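Probable glutaminase ybaS (Escherichia coli, PDB 1U60) catalyses the hydrolysis of L-glutamine to L-glutamate and ammonium and forms a homotetramer. Local coordinates at residues V46-V52 with N218-H222; V70-A74 with I234-M238; L75-V80 with T123-N128; L112-V116 with E237-G242. One frame throughout, in Å; residues are numbered along the deposited sequence. Where two conformers were deposited one is given.

Contact 1 (V46-V52 with N218-H222)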
loop_
_atom_site.group_PDB
_atom_site.type_symbol
_atom_site.label_atom_id
_atom_site.label_comp_id
_atom_site.label_asym_id
_atom_site.label_seq_id
_atom_site.Cartn_x
_atom_site.Cartn_y
_atom_site.Cartn_z
ATOM N N VAL A 46 -22.503 -0.039 -5.631
ATOM C CA VAL A 46 -23.372 0.726 -4.783
ATOM C C VAL A 46 -22.727 2.099 -4.601
ATOM O O VAL A 46 -21.612 2.206 -4.111
ATOM C CB VAL A 46 -23.620 0.053 -3.444
ATOM C CG1 VAL A 46 -24.498 1.018 -2.562
ATOM C CG2 VAL A 46 -24.334 -1.297 -3.663
ATOM N N THR A 47 -23.424 3.158 -5.016
ATOM C CA THR A 47 -22.833 4.503 -4.979
ATOM C C THR A 47 -23.051 5.144 -3.626
ATOM O O THR A 47 -23.903 4.711 -2.873
ATOM C CB THR A 47 -23.432 5.445 -6.065
ATOM O OG1 THR A 47 -24.788 5.821 -5.745
ATOM C CG2 THR A 47 -23.517 4.715 -7.420
ATOM N N CYS A 48 -22.284 6.197 -3.363
ATOM C CA CYS A 48 -22.425 6.977 -2.138
ATOM C C CYS A 48 -23.757 7.662 -2.024
ATOM O O CYS A 48 -24.159 8.079 -0.927
ATOM C CB CYS A 48 -21.291 7.993 -2.043
ATOM S SG CYS A 48 -19.809 7.089 -1.631
ATOM N N ASP A 49 -24.475 7.762 -3.129
ATOM C CA ASP A 49 -25.850 8.272 -3.098
ATOM C C ASP A 49 -26.934 7.218 -2.994
ATOM O O ASP A 49 -28.106 7.556 -3.055
ATOM C CB ASP A 49 -26.116 9.201 -4.298
ATOM C CG ASP A 49 -25.332 10.489 -4.198
ATOM O OD1 ASP A 49 -25.324 11.070 -3.081
ATOM O OD2 ASP A 49 -24.658 10.975 -5.143
ATOM N N GLY A 50 -26.555 5.952 -2.830
ATOM C CA GLY A 50 -27.492 4.888 -2.595
ATOM C C GLY A 50 -28.141 4.248 -3.827
ATOM O O GLY A 50 -29.175 3.579 -3.728
ATOM N N ASN A 51 -27.548 4.450 -4.979
ATOM C CA ASN A 51 -27.975 3.777 -6.199
ATOM C C ASN A 51 -27.233 2.469 -6.392
ATOM O O ASN A 51 -26.030 2.396 -6.101
ATOM C CB ASN A 51 -27.782 4.720 -7.399
ATOM C CG ASN A 51 -28.786 5.870 -7.343
ATOM O OD1 ASN A 51 -29.988 5.589 -7.239
ATOM N ND2 ASN A 51 -28.315 7.110 -7.249
ATOM N N VAL A 52 -27.918 1.467 -6.942
ATOM C CA VAL A 52 -27.404 0.112 -7.004
ATOM C C VAL A 52 -27.493 -0.378 -8.429
ATOM O O VAL A 52 -28.552 -0.268 -9.044
ATOM C CB VAL A 52 -28.216 -0.868 -6.108
ATOM C CG1 VAL A 52 -27.676 -2.268 -6.239
ATOM C CG2 VAL A 52 -28.194 -0.419 -4.669
ATOM N N ASN A 218 -23.785 4.434 5.686
ATOM C CA ASN A 218 -24.425 3.432 4.814
ATOM C C ASN A 218 -25.483 4.143 3.952
ATOM O O ASN A 218 -26.459 4.696 4.491
ATOM C CB ASN A 218 -25.048 2.290 5.638
ATOM C CG ASN A 218 -25.692 1.234 4.738
ATOM O OD1 ASN A 218 -26.305 1.563 3.710
ATOM N ND2 ASN A 218 -25.570 -0.041 5.120
ATOM N N PRO A 219 -25.248 4.239 2.641
ATOM C CA PRO A 219 -26.131 5.058 1.791
ATOM C C PRO A 219 -27.493 4.404 1.528
ATOM O O PRO A 219 -28.372 5.060 0.958
ATOM C CB PRO A 219 -25.298 5.266 0.515
ATOM C CG PRO A 219 -24.468 3.981 0.393
ATOM C CD PRO A 219 -24.178 3.587 1.839
ATOM N N LEU A 220 -27.694 3.136 1.916
ATOM C CA LEU A 220 -28.978 2.475 1.706
ATOM C C LEU A 220 -29.876 2.610 2.925
ATOM O O LEU A 220 -31.087 2.695 2.784
ATOM C CB LEU A 220 -28.824 0.996 1.342
ATOM C CG LEU A 220 -28.008 0.757 0.065
ATOM C CD1 LEU A 220 -27.987 -0.734 -0.271
ATOM C CD2 LEU A 220 -28.424 1.592 -1.157
ATOM N N THR A 221 -29.274 2.633 4.116
ATOM C CA THR A 221 -30.023 2.773 5.355
ATOM C C THR A 221 -29.930 4.219 5.851
ATOM O O THR A 221 -30.538 4.514 6.860
ATOM C CB THR A 221 -29.479 1.836 6.456
ATOM O OG1 THR A 221 -28.071 2.084 6.660
ATOM C CG2 THR A 221 -29.542 0.385 6.021
ATOM N N HIS A 222 -29.119 5.068 5.196
ATOM C CA HIS A 222 -28.982 6.503 5.545
ATOM C C HIS A 222 -28.629 6.625 7.015
ATOM O O HIS A 222 -29.323 7.328 7.793
ATOM C CB HIS A 222 -30.286 7.299 5.259
ATOM C CG HIS A 222 -30.870 7.026 3.907
ATOM N ND1 HIS A 222 -31.818 6.052 3.687
ATOM C CD2 HIS A 222 -30.629 7.591 2.698
ATOM C CE1 HIS A 222 -32.112 6.006 2.396
ATOM N NE2 HIS A 222 -31.417 6.939 1.779
#
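The P219 ring meets the turn T47-G50 with its CB-CG edge: CG sits 3.4 Å from T47 O, and CB 3.4 Å from C48 O and 3.6 Å from G50 N. The H222 imidazole has P219 O over one face, 3.6 Å above the plane and offset toward the rim. No hydrogen bond passes between the segments. T47-G50 is a type I turn with G50 N bonded to T47 O, while T47 N bonds N51 O; with G50 at positive phi (85°) this is the type I turn plus G1 bulge that closes the beta hairpin of strands 42-47 and 52-56. L220 leans over it. Its CG stands anti to its carbonyl carbon (chi1 -59°), which swings CD2 toward the hairpin, to 3.3 Å from G50 O. The same methyl meets V46 CG1 at 4.2 Å and V52 CG2 at 4.1 Å, the V52 and L220 side chains crossing near a right angle. N218 OD1 accepts L220 N (an Asx turn) at 2.8 Å in the carbonyl plane and also T221 N, from above that plane, which makes it an Asx motif. Helix 202-213 lies against both segments, A210 touching V46 and T207 touching L220.

Contact 2 (V70-A74 with I234-M238)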
loop_
_atom_site.group_PDB
_atom_site.type_symbol
_atom_site.label_atom_id
_atom_site.label_comp_id
_atom_site.label_asym_id
_atom_site.label_seq_id
_atom_site.Cartn_x
_atom_site.Cartn_y
_atom_site.Cartn_z
ATOM N N VAL A 70 -12.385 -6.717 7.690
ATOM C CA VAL A 70 -12.550 -5.272 7.471
ATOM C C VAL A 70 -13.575 -4.781 8.500
ATOM O O VAL A 70 -13.423 -3.692 9.091
ATOM C CB VAL A 70 -12.991 -4.980 6.026
ATOM C CG1 VAL A 70 -13.408 -3.526 5.871
ATOM C CG2 VAL A 70 -11.909 -5.353 5.059
ATOM N N CYS A 71 -14.643 -5.560 8.692
ATOM C CA CYS A 71 -15.711 -5.114 9.589
ATOM C C CYS A 71 -15.256 -5.070 11.056
ATOM O O CYS A 71 -15.588 -4.166 11.798
ATOM C CB CYS A 71 -16.939 -6.008 9.493
ATOM S SG CYS A 71 -17.577 -6.261 7.798
ATOM N N THR A 72 -14.488 -6.067 11.481
ATOM C CA THR A 72 -14.066 -6.077 12.869
ATOM C C THR A 72 -13.017 -5.003 13.101
ATOM O O THR A 72 -12.942 -4.385 14.214
ATOM C CB THR A 72 -13.583 -7.504 13.209
ATOM O OG1 THR A 72 -14.759 -8.356 13.299
ATOM C CG2 THR A 72 -12.851 -7.558 14.564
ATOM N N LEU A 73 -12.168 -4.770 12.092
ATOM C CA LEU A 73 -11.232 -3.666 12.164
ATOM C C LEU A 73 -12.007 -2.363 12.377
ATOM O O LEU A 73 -11.606 -1.486 13.155
ATOM C CB LEU A 73 -10.391 -3.593 10.888
ATOM C CG LEU A 73 -9.506 -2.374 10.713
ATOM C CD1 LEU A 73 -8.593 -2.241 11.976
ATOM C CD2 LEU A 73 -8.692 -2.392 9.429
ATOM N N ALA A 74 -13.064 -2.178 11.591
ATOM C CA ALA A 74 -13.847 -0.936 11.689
ATOM C C ALA A 74 -14.372 -0.773 13.126
ATOM O O ALA A 74 -14.257 0.297 13.738
ATOM C CB ALA A 74 -14.929 -0.943 10.709
ATOM N N ILE A 234 -8.875 2.343 7.771
ATOM C CA ILE A 234 -9.401 1.044 7.247
ATOM C C ILE A 234 -8.928 0.820 5.813
ATOM O O ILE A 234 -8.438 -0.254 5.445
ATOM C CB ILE A 234 -10.889 0.985 7.274
ATOM C CG1 ILE A 234 -11.396 1.092 8.693
ATOM C CG2 ILE A 234 -11.380 -0.289 6.606
ATOM C CD1 ILE A 234 -12.862 1.417 8.745
ATOM N N LEU A 235 -9.073 1.836 5.001
ATOM C CA LEU A 235 -8.651 1.768 3.604
ATOM C C LEU A 235 -7.146 1.622 3.417
ATOM O O LEU A 235 -6.712 0.914 2.504
ATOM C CB LEU A 235 -9.164 3.011 2.852
ATOM C CG LEU A 235 -10.701 3.193 2.796
ATOM C CD1 LEU A 235 -11.088 4.333 1.938
ATOM C CD2 LEU A 235 -11.435 1.905 2.328
ATOM N N ALA A 236 -6.355 2.257 4.284
ATOM C CA ALA A 236 -4.913 2.108 4.239
ATOM C C ALA A 236 -4.539 0.658 4.513
ATOM O O ALA A 236 -3.719 0.066 3.781
ATOM C CB ALA A 236 -4.234 3.002 5.246
ATOM N N GLU A 237 -5.152 0.070 5.530
ATOM C CA GLU A 237 -4.870 -1.325 5.856
ATOM C C GLU A 237 -5.227 -2.236 4.675
ATOM O O GLU A 237 -4.443 -3.164 4.352
ATOM C CB GLU A 237 -5.631 -1.761 7.114
ATOM C CG GLU A 237 -5.220 -1.052 8.447
ATOM C CD GLU A 237 -4.002 -1.551 9.166
ATOM O OE1 GLU A 237 -3.119 -2.229 8.554
ATOM O OE2 GLU A 237 -3.905 -1.225 10.415
ATOM N N MET A 238 -6.369 -1.976 4.044
ATOM C CA MET A 238 -6.786 -2.721 2.866
ATOM C C MET A 238 -5.749 -2.556 1.733
ATOM O O MET A 238 -5.384 -3.552 1.097
ATOM C CB MET A 238 -8.158 -2.270 2.388
ATOM C CG MET A 238 -9.310 -2.770 3.313
ATOM S SD MET A 238 -10.878 -1.931 3.017
ATOM C CE MET A 238 -11.290 -2.522 1.374
#
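I234 carries the contact with V70 and A74 from its branch point outward. From CB the CG2 methyl, anti to the backbone N, reaches V70 CG1 at 3.9 Å, the two side chains crossing at about a right angle. The other branch runs through CG1, which packs on L77 one turn beyond the partner segment, and extends (chi2 164°) until CD1 rests 3.7 Å from A74 CB. The two branches of one isoleucine thus bridge successive turns of helix 68-80. L73 answers from the opposite helix. Its CD2 lies 4.1 Å from I234 CA and 3.8 Å from E237 CG, touching only the aliphatic part of the glutamate, whose chain bends at chi2 (-81°) and carries the carboxylate away from the leucine. M238 closes the other end: its CG is 4.1 Å from V70 CG2, and SD stands 4.1 Å from each V70 methyl. No hydrogen bond joins the segments; the interface is all apolar contact between two helices whose short segments run roughly antiparallel at 143°, with 10.7 Å between axes. Helix 68-80 follows S66, a predicted substrate-binding residue that opens an SxxK sequence as in serine beta-lactamases, and the V70 side chain is about 8 Å from that of S66. L212 of helix 202-213 touches both V70 and I234, C71 and T72 face helix 132-147, strand 265-270 backs M238 through L267 and V269, and Y252 of the second subunit packs on A236 and E237.

Contact 3 (L75-V80 with T123-N128)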
loop_
_atom_site.group_PDB
_atom_site.type_symbol
_atom_site.label_atom_id
_atom_site.label_comp_id
_atom_site.label_asym_id
_atom_site.label_seq_id
_atom_site.Cartn_x
_atom_site.Cartn_y
_atom_site.Cartn_z
ATOM N N LEU A 75 -14.875 -1.866 13.709
ATOM C CA LEU A 75 -15.350 -1.813 15.088
ATOM C C LEU A 75 -14.237 -1.517 16.089
ATOM O O LEU A 75 -14.417 -0.742 17.034
ATOM C CB LEU A 75 -16.098 -3.112 15.433
ATOM C CG LEU A 75 -16.754 -3.121 16.791
ATOM C CD1 LEU A 75 -17.679 -1.921 16.999
ATOM C CD2 LEU A 75 -17.475 -4.419 16.939
ATOM N N ALA A 76 -13.064 -2.121 15.890
ATOM C CA ALA A 76 -11.960 -1.903 16.830
ATOM C C ALA A 76 -11.567 -0.442 16.804
ATOM O O ALA A 76 -11.267 0.163 17.839
ATOM C CB ALA A 76 -10.783 -2.732 16.476
ATOM N N LEU A 77 -11.566 0.162 15.621
ATOM C CA LEU A 77 -11.243 1.580 15.524
ATOM C C LEU A 77 -12.256 2.453 16.262
ATOM O O LEU A 77 -11.882 3.412 16.959
ATOM C CB LEU A 77 -11.081 2.029 14.065
ATOM C CG LEU A 77 -9.849 1.544 13.277
ATOM C CD1 LEU A 77 -10.098 1.684 11.803
ATOM C CD2 LEU A 77 -8.601 2.307 13.712
ATOM N N GLU A 78 -13.531 2.114 16.179
ATOM C CA GLU A 78 -14.561 2.863 16.873
ATOM C C GLU A 78 -14.404 2.674 18.377
ATOM O O GLU A 78 -14.559 3.645 19.146
ATOM C CB GLU A 78 -15.975 2.413 16.467
ATOM C CG GLU A 78 -16.333 2.664 15.008
ATOM C CD GLU A 78 -16.397 4.148 14.682
ATOM O OE1 GLU A 78 -16.969 4.916 15.502
ATOM O OE2 GLU A 78 -15.844 4.569 13.651
ATOM N N ASP A 79 -14.053 1.459 18.795
ATOM C CA ASP A 79 -13.894 1.125 20.223
ATOM C C ASP A 79 -12.664 1.715 20.896
ATOM O O ASP A 79 -12.776 2.286 21.979
ATOM C CB ASP A 79 -13.838 -0.371 20.439
ATOM C CG ASP A 79 -15.194 -1.041 20.394
ATOM O OD1 ASP A 79 -16.253 -0.378 20.190
ATOM O OD2 ASP A 79 -15.263 -2.284 20.478
ATOM N N VAL A 80 -11.474 1.593 20.275
ATOM C CA VAL A 80 -10.221 1.938 20.951
ATOM C C VAL A 80 -9.385 3.017 20.230
ATOM O O VAL A 80 -8.467 3.561 20.812
ATOM C CB VAL A 80 -9.355 0.681 21.245
ATOM C CG1 VAL A 80 -10.136 -0.346 22.070
ATOM C CG2 VAL A 80 -8.781 0.031 19.939
ATOM N N THR A 123 -7.388 -8.537 16.472
ATOM C CA THR A 123 -8.336 -7.414 16.359
ATOM C C THR A 123 -9.708 -7.871 16.951
ATOM O O THR A 123 -10.364 -7.137 17.689
ATOM C CB THR A 123 -8.454 -6.970 14.944
ATOM O OG1 THR A 123 -7.134 -6.604 14.422
ATOM C CG2 THR A 123 -9.358 -5.734 14.824
ATOM N N THR A 124 -10.154 -9.086 16.625
ATOM C CA THR A 124 -11.354 -9.640 17.232
ATOM C C THR A 124 -11.252 -9.637 18.765
ATOM O O THR A 124 -12.230 -9.318 19.431
ATOM C CB THR A 124 -11.582 -11.055 16.693
ATOM O OG1 THR A 124 -11.893 -11.011 15.298
ATOM C CG2 THR A 124 -12.794 -11.735 17.332
ATOM N N SER A 125 -10.079 -9.926 19.314
ATOM C CA SER A 125 -9.871 -9.961 20.760
ATOM C C SER A 125 -9.817 -8.575 21.413
ATOM O O SER A 125 -9.973 -8.474 22.647
ATOM C CB SER A 125 -8.546 -10.694 21.107
ATOM O OG SER A 125 -7.392 -9.854 20.958
ATOM N N LEU A 126 -9.556 -7.558 20.600
ATOM C CA LEU A 126 -9.422 -6.140 21.004
ATOM C C LEU A 126 -10.751 -5.414 21.170
ATOM O O LEU A 126 -10.796 -4.407 21.880
ATOM C CB LEU A 126 -8.551 -5.386 19.978
ATOM C CG LEU A 126 -8.077 -3.958 20.255
ATOM C CD1 LEU A 126 -7.432 -3.812 21.619
ATOM C CD2 LEU A 126 -7.144 -3.475 19.150
ATOM N N ILE A 127 -11.818 -5.912 20.535
ATOM C CA ILE A 127 -13.191 -5.368 20.609
ATOM C C ILE A 127 -13.637 -5.256 22.078
ATOM O O ILE A 127 -13.332 -6.139 22.863
ATOM C CB ILE A 127 -14.131 -6.401 19.754
ATOM C CG1 ILE A 127 -13.752 -6.291 18.304
ATOM C CG2 ILE A 127 -15.651 -6.272 19.918
ATOM C CD1 ILE A 127 -13.503 -4.994 17.897
ATOM N N ASN A 128 -14.338 -4.186 22.441
ATOM C CA ASN A 128 -14.911 -4.084 23.795
ATOM C C ASN A 128 -16.022 -5.147 23.967
ATOM O O ASN A 128 -16.911 -5.300 23.128
ATOM C CB ASN A 128 -15.579 -2.703 23.994
ATOM C CG ASN A 128 -14.609 -1.536 24.122
ATOM O OD1 ASN A 128 -15.045 -0.381 24.007
ATOM N ND2 ASN A 128 -13.366 -1.799 24.455
HETATM O O HOH W 1 -12.421 1.210 24.997
#
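I127 CD1 lies at the apolar centre, against the backbone and side chain of A76: it is 3.5 Å from A76 N and 3.8 Å from A76 CB. L75 brings its CG to 3.9 Å of the same methyl and crosses the isoleucine at about a right angle. T123 CG2, anti to its own backbone N, lies 3.7 Å from A76 CB, while OG1 stands beside that N (chi1 -57°) and bonds G119 O. Further out, V80 CG2 packs obliquely on L126 CD2 at 3.9 Å. The polar edge begins at D79, which receives N128 N on OD2 at 2.9 Å, with a nearly straight N-H (162°) that comes from above the carboxylate plane. The N128 amide lies flat over the D79 carboxylate: the two planes are 7° apart and stacked, the side chains sliding past each other in opposite directions. Water 1 completes this edge, donating to D79 O and accepting from N128 ND2 at 3.2 Å. D79 OD2 also forms a salt bridge with R138 NH1, which in turn bonds N128 O, so one guanidinium ties both partners and probably stabilises the aspartate charge. The contact joins the C-terminal turns of helix 68-80 to the end of helix 117-126 and the residues that leave it. Helix 132-147 lines one side with R138 and I142, and R135 bonds I127 O; V85 of helix 82-88 packs on A76 and V80.

Contact 4 (L112-V116 with E237-G242); sequences LSPLV and EMMMEG
S113 OG (chi1 169°) and E241 CG (chi1 -171°) both stand anti to the backbone N of their own residue, and this brings S113 OG to 3.4 Å from E241 CG. In L115, by contrast, CG is anti to the carbonyl carbon (chi1 -50°) and the chain then runs on extended at chi2, laying CD1 on the helix backbone, 3.4 Å from E237 O and 3.5 Å from M238 CA. The P114 ring lies over one face of the E237 carboxylate, CD being 3.3 Å from OE1 and CG about as near to OE2. V116 CG1 likewise sits over one face of the E241 carboxylate, 3.4 Å from OE2, whose fellow oxygen OE1 accepts from T94 N. S113-V116 is a type I turn, with S113 OG accepting L115 N in an ST turn, and V116 occupies the N-cap position of helix 117-126. No direct hydrogen bond crosses; two waters bridge the segments. Water 2 accepts from S113 OG and donates to E237 O and, at 2.7 Å, to E237 OE1, so the serine hydroxyl both gives and receives, and the water gives the buried E237 carboxylate a hydrogen bond on OE1. Water 3 donates to L115 O and, at 2.7 Å, to E241 O. L115 O also takes a hydrogen bond from K69 NZ, the lysine of the S66 SxxK sequence. Of the predicted substrate-binding residues, N117 follows V116 directly and Y244 lies two residues beyond G242, with its side chain about 4 Å from that of E241.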
loop_
_atom_site.group_PDB
_atom_site.type_symbol
_atom_site.label_atom_id
_atom_site.label_comp_id
_atom_site.label_asym_id
_atom_site.label_seq_id
_atom_site.Cartn_x
_atom_site.Cartn_y
_atom_site.Cartn_z
ATOM N N LEU A 112 1.387 -7.483 12.949
ATOM C CA LEU A 112 1.610 -6.496 11.900
ATOM C C LEU A 112 0.424 -5.925 11.208
ATOM O O LEU A 112 0.380 -4.712 11.040
ATOM C CB LEU A 112 2.592 -6.972 10.809
ATOM C CG LEU A 112 4.116 -6.963 11.054
ATOM C CD1 LEU A 112 4.992 -6.591 9.795
ATOM C CD2 LEU A 112 4.574 -6.420 12.326
ATOM N N SER A 113 -0.520 -6.754 10.768
ATOM C CA SER A 113 -1.687 -6.274 10.000
ATOM C C SER A 113 -2.968 -6.897 10.541
ATOM O O SER A 113 -3.006 -8.124 10.713
ATOM C CB SER A 113 -1.582 -6.630 8.507
ATOM O OG SER A 113 -2.835 -6.384 7.823
ATOM N N PRO A 114 -4.031 -6.109 10.736
ATOM C CA PRO A 114 -5.358 -6.680 11.105
ATOM C C PRO A 114 -5.983 -7.511 10.002
ATOM O O PRO A 114 -7.001 -8.116 10.218
ATOM C CB PRO A 114 -6.260 -5.459 11.318
ATOM C CG PRO A 114 -5.454 -4.256 10.914
ATOM C CD PRO A 114 -4.044 -4.640 10.657
ATOM N N LEU A 115 -5.377 -7.515 8.826
ATOM C CA LEU A 115 -5.913 -8.246 7.680
ATOM C C LEU A 115 -5.242 -9.566 7.343
ATOM O O LEU A 115 -5.666 -10.193 6.411
ATOM C CB LEU A 115 -6.047 -7.342 6.453
ATOM C CG LEU A 115 -6.761 -6.023 6.648
ATOM C CD1 LEU A 115 -6.912 -5.270 5.318
ATOM C CD2 LEU A 115 -8.168 -6.200 7.307
ATOM N N VAL A 116 -4.167 -9.961 8.051
ATOM C CA VAL A 116 -3.738 -11.349 7.994
ATOM C C VAL A 116 -4.434 -12.100 9.136
ATOM O O VAL A 116 -5.004 -11.477 10.005
ATOM C CB VAL A 116 -2.231 -11.523 8.017
ATOM C CG1 VAL A 116 -1.621 -10.749 6.825
ATOM C CG2 VAL A 116 -1.648 -11.109 9.372
ATOM N N GLU A 237 -5.152 0.070 5.530
ATOM C CA GLU A 237 -4.870 -1.325 5.856
ATOM C C GLU A 237 -5.227 -2.236 4.675
ATOM O O GLU A 237 -4.443 -3.164 4.352
ATOM C CB GLU A 237 -5.631 -1.761 7.114
ATOM C CG GLU A 237 -5.220 -1.052 8.447
ATOM C CD GLU A 237 -4.002 -1.551 9.166
ATOM O OE1 GLU A 237 -3.119 -2.229 8.554
ATOM O OE2 GLU A 237 -3.905 -1.225 10.415
ATOM N N MET A 238 -6.369 -1.976 4.044
ATOM C CA MET A 238 -6.786 -2.721 2.866
ATOM C C MET A 238 -5.749 -2.556 1.733
ATOM O O MET A 238 -5.384 -3.552 1.097
ATOM C CB MET A 238 -8.158 -2.270 2.388
ATOM C CG MET A 238 -9.310 -2.770 3.313
ATOM S SD MET A 238 -10.878 -1.931 3.017
ATOM C CE MET A 238 -11.290 -2.522 1.374
ATOM N N MET A 239 -5.275 -1.341 1.470
ATOM C CA MET A 239 -4.322 -1.152 0.372
ATOM C C MET A 239 -3.084 -1.993 0.650
ATOM O O MET A 239 -2.491 -2.512 -0.288
ATOM C CB MET A 239 -3.926 0.319 0.212
ATOM C CG MET A 239 -3.083 0.638 -1.052
ATOM S SD MET A 239 -3.886 0.532 -2.569
ATOM C CE MET A 239 -5.075 1.613 -2.434
ATOM N N MET A 240 -2.672 -2.112 1.914
ATOM C CA MET A 240 -1.405 -2.768 2.176
ATOM C C MET A 240 -1.481 -4.300 2.142
ATOM O O MET A 240 -0.523 -4.961 1.800
ATOM C CB MET A 240 -0.824 -2.294 3.497
ATOM C CG MET A 240 -0.639 -0.792 3.605
ATOM S SD MET A 240 0.353 0.038 2.375
ATOM C CE MET A 240 1.942 -0.896 2.562
ATOM N N GLU A 241 -2.622 -4.866 2.475
ATOM C CA GLU A 241 -2.704 -6.311 2.742
ATOM C C GLU A 241 -4.012 -7.010 2.339
ATOM O O GLU A 241 -4.121 -8.215 2.499
ATOM C CB GLU A 241 -2.492 -6.491 4.258
ATOM C CG GLU A 241 -2.314 -7.878 4.797
ATOM C CD GLU A 241 -1.071 -8.576 4.251
ATOM O OE1 GLU A 241 0.056 -8.066 4.481
ATOM O OE2 GLU A 241 -1.206 -9.664 3.655
ATOM N N GLY A 242 -4.991 -6.276 1.814
ATOM C CA GLY A 242 -6.337 -6.805 1.609
ATOM C C GLY A 242 -6.456 -7.969 0.632
ATOM O O GLY A 242 -7.407 -8.731 0.695
HETATM O O HOH W 2 -2.741 -4.040 6.568
HETATM O O HOH W 3 -6.312 -9.308 3.712
#

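Overall arrangement
Contacts 2 and 4 are buried, contacts 1 and 3 only partly. Helix 68-80 serves contacts 2 and 3 in succession, while helix 231-241 serves contacts 2 and 4, which share E237 and M238 and have centres about 8 Å apart. L73 against P114, and T123 against P114, knit these three into one continuous region; contact 1 stands apart, its centre about 19 Å from that of contact 2, with helix 202-213 touching both. Chemistry follows place: contact 2 is purely apolar between helices, contact 4 near the predicted substrate site combines bridging waters and buried glutamates with apolar packing of L115, contact 3 ends in a charged, partly exposed edge, and contact 1 packs two turns without hydrogen bonds between them.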